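Local coordinates for pyridoxamine 5'-phosphate oxidase-related, FMN-binding (Mycobacterium smegmatis, PDB 3F7E), which is an F420-dependent reductase of the pyridoxamine 5'-phosphate oxidase-like family, probably acting on CH-CH groups of its substrates, at the interface of chains A and B. Coordinates in Å, arbitrary orientation; residue numbers count along the deposited sequence, not the author numbering. Chains: chain A/B, Pyridoxamine 5'-phosphate oxidase-related, FMN-binding.

The interface of chains A and B. Residues chain A 19, 21, 29, 31, 64; chain B 19, 21-22, 29, 31, 64.
A:His19 and B:His19 lie face to face across the two-fold axis, their imidazoles turned only 4° out of parallel and their centroids 3.6 Å apart. Each ring carries the other's ND1 over its centre, so a polar ring atom rests on a flat pi face. In both chains CG stands anti to the carbonyl carbon (chi1 -68°). The side chains cross at about a right angle, and the stems meet as well: A:His19 CB lies 3.6 Å from B:His19 CB. Histidine suits the place because a small flat ring, with a nitrogen able to sit over its partner's centre, stacks compactly on its own copy; the close stack would presumably be easiest with at least one ring neutral.

Beyond the rings, small aliphatic groups pack on each other and on backbone carbonyl oxygens, in one patch of a larger interface. The methyls of A:Ala21 and B:Ala21 pass alongside each other, pointing in opposite directions, CB to CB at 3.9 Å; so short a side chain lets the strands 18-23 approach closely. Around them B:Ala21 CB touches A:Val31 CB, while the CG1 branch of A:Val31, set between backbone N and carbonyl carbon (chi1 60°), reaches to 3.6 Å from B:Ala64 O. A:Val31 CG2 and B:Val31 CG2 lie side by side at 4.1 Å. At the end away from the histidines, A:Pro29 lays its CG 3.6 Å from B:Ala21 O, as B:Pro29 does on A:Ala21; its rigid ring packs without a side-chain polar group. No hydrogen bond or salt bridge crosses this patch: stacking and van der Waals packing help hold the two subunits of the deposited dimer together, an assembly typical of this split-barrel family.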
ATOM      1  N   HIS A  19      -2.540  -3.283   1.959  1.00  5.31           N
ATOM      2  CA  HIS A  19      -2.044  -1.915   2.145  1.00  5.50           C
ATOM      3  C   HIS A  19      -3.107  -1.028   1.509  1.00  5.28           C
ATOM      4  O   HIS A  19      -3.273  -0.978   0.298  1.00  5.49           O
ATOM      5  CB  HIS A  19      -0.656  -1.783   1.520  1.00  6.26           C
ATOM      6  CG  HIS A  19       0.358  -2.588   2.258  1.00  5.06           C
ATOM      7  ND1 HIS A  19       0.510  -3.966   2.216  1.00  8.62           N
ATOM      8  CD2 HIS A  19       1.287  -2.128   3.127  1.00  5.15           C
ATOM      9  CE1 HIS A  19       1.512  -4.297   3.031  1.00  5.34           C
ATOM     10  NE2 HIS A  19       1.990  -3.199   3.588  1.00 10.32           N
ATOM     11  N   ALA A  21      -5.032   2.351   0.614  1.00  5.08           N
ATOM     12  CA  ALA A  21      -4.791   3.756   0.272  1.00  5.42           C
ATOM     13  C   ALA A  21      -6.084   4.533   0.228  1.00  5.57           C
ATOM     14  O   ALA A  21      -7.105   4.070  -0.331  1.00  5.90           O
ATOM     15  CB  ALA A  21      -4.104   3.856  -1.089  1.00  6.34           C
ATOM     16  N   PRO A  29      -2.200  11.393  -1.038  1.00  7.75           N
ATOM     17  CA  PRO A  29      -2.586  10.046  -0.587  1.00  7.20           C
ATOM     18  C   PRO A  29      -2.062   9.674   0.788  1.00  7.48           C
ATOM     19  O   PRO A  29      -1.094  10.260   1.296  1.00  8.46           O
ATOM     20  CB  PRO A  29      -1.996   9.147  -1.673  1.00  8.12           C
ATOM     21  CG  PRO A  29      -0.740   9.876  -2.102  1.00  8.30           C
ATOM     22  CD  PRO A  29      -1.043  11.353  -1.973  1.00  7.93           C
ATOM     23  N   VAL A  31      -1.493   5.737   2.935  1.00  5.75           N
ATOM     24  CA  VAL A  31      -1.575   4.284   2.784  1.00  5.58           C
ATOM     25  C   VAL A  31      -1.082   3.633   4.077  1.00  5.81           C
ATOM     26  O   VAL A  31      -0.063   4.041   4.671  1.00  6.88           O
ATOM     27  CB  VAL A  31      -0.818   3.798   1.510  1.00  5.92           C
ATOM     28  CG1 VAL A  31       0.657   4.157   1.552  1.00  7.06           C
ATOM     29  CG2 VAL A  31      -0.982   2.317   1.302  1.00  6.83           C
ATOM     30  N   ALA A  64      -8.080   2.099  -2.501  1.00  5.65           N
ATOM     31  CA  ALA A  64      -7.378   1.060  -3.253  1.00  6.53           C
ATOM     32  C   ALA A  64      -6.597   0.213  -2.258  1.00  5.93           C
ATOM     33  O   ALA A  64      -6.086   0.737  -1.289  1.00  7.05           O
ATOM     34  CB  ALA A  64      -6.439   1.677  -4.299  1.00  6.93           C
TER
ATOM     35  N   HIS B  19       4.545  -0.443  -0.611  1.00  5.56           N
ATOM     36  CA  HIS B  19       3.287  -0.295  -1.335  1.00  5.41           C
ATOM     37  C   HIS B  19       3.091   1.199  -1.549  1.00  4.73           C
ATOM     38  O   HIS B  19       2.837   1.961  -0.601  1.00  5.46           O
ATOM     39  CB  HIS B  19       2.196  -0.966  -0.515  1.00  5.41           C
ATOM     40  CG  HIS B  19       2.359  -2.449  -0.452  1.00  5.86           C
ATOM     41  ND1 HIS B  19       3.267  -3.107   0.364  1.00  8.84           N
ATOM     42  CD2 HIS B  19       1.735  -3.405  -1.177  1.00  5.60           C
ATOM     43  CE1 HIS B  19       3.190  -4.411   0.123  1.00  6.25           C
ATOM     44  NE2 HIS B  19       2.266  -4.610  -0.802  1.00  9.57           N
ATOM     45  N   ALA B  21       1.457   4.462  -2.959  1.00  5.64           N
ATOM     46  CA  ALA B  21       0.176   5.071  -3.288  1.00  6.10           C
ATOM     47  C   ALA B  21       0.375   6.376  -4.048  1.00  6.27           C
ATOM     48  O   ALA B  21       1.193   7.233  -3.669  1.00  6.11           O
ATOM     49  CB  ALA B  21      -0.617   5.317  -2.022  1.00  6.66           C
ATOM     50  N   THR B  22      -0.391   6.483  -5.137  1.00  6.64           N
ATOM     51  CA  THR B  22      -0.439   7.672  -5.982  1.00  6.97           C
ATOM     52  C   THR B  22      -1.910   8.060  -6.154  1.00  6.76           C
ATOM     53  O   THR B  22      -2.828   7.283  -5.779  1.00  7.89           O
ATOM     54  CB  THR B  22       0.236   7.439  -7.356  1.00  7.27           C
ATOM     55  OG1 THR B  22      -0.381   6.317  -8.014  1.00  8.26           O
ATOM     56  CG2 THR B  22       1.728   7.152  -7.193  1.00  9.37           C
ATOM     57  N   PRO B  29      -7.431   7.018  -5.424  1.00  7.65           N
ATOM     58  CA  PRO B  29      -6.074   6.488  -5.183  1.00  7.57           C
ATOM     59  C   PRO B  29      -5.772   5.208  -5.955  1.00  7.78           C
ATOM     60  O   PRO B  29      -6.676   4.468  -6.389  1.00  8.34           O
ATOM     61  CB  PRO B  29      -6.083   6.200  -3.681  1.00  8.19           C
ATOM     62  CG  PRO B  29      -7.517   5.834  -3.407  1.00  8.85           C
ATOM     63  CD  PRO B  29      -8.351   6.686  -4.318  1.00  8.16           C
ATOM     64  N   VAL B  31      -2.578   1.980  -5.587  1.00  6.11           N
ATOM     65  CA  VAL B  31      -1.448   1.487  -4.793  1.00  6.38           C
ATOM     66  C   VAL B  31      -0.840   0.254  -5.465  1.00  6.43           C
ATOM     67  O   VAL B  31      -1.560  -0.656  -5.889  1.00  7.41           O
ATOM     68  CB  VAL B  31      -1.825   1.279  -3.299  1.00  7.45           C
ATOM     69  CG1 VAL B  31      -3.032   0.385  -3.107  1.00  8.68           C
ATOM     70  CG2 VAL B  31      -0.632   0.795  -2.496  1.00  7.69           C
ATOM     71  N   ALA B  64       2.692   8.310  -1.167  1.00  5.43           N
ATOM     72  CA  ALA B  64       2.898   7.751   0.189  1.00  5.50           C
ATOM     73  C   ALA B  64       3.283   6.296   0.030  1.00  5.43           C
ATOM     74  O   ALA B  64       2.800   5.629  -0.880  1.00  7.29           O
ATOM     75  CB  ALA B  64       1.646   7.903   1.041  1.00  6.67           C
TER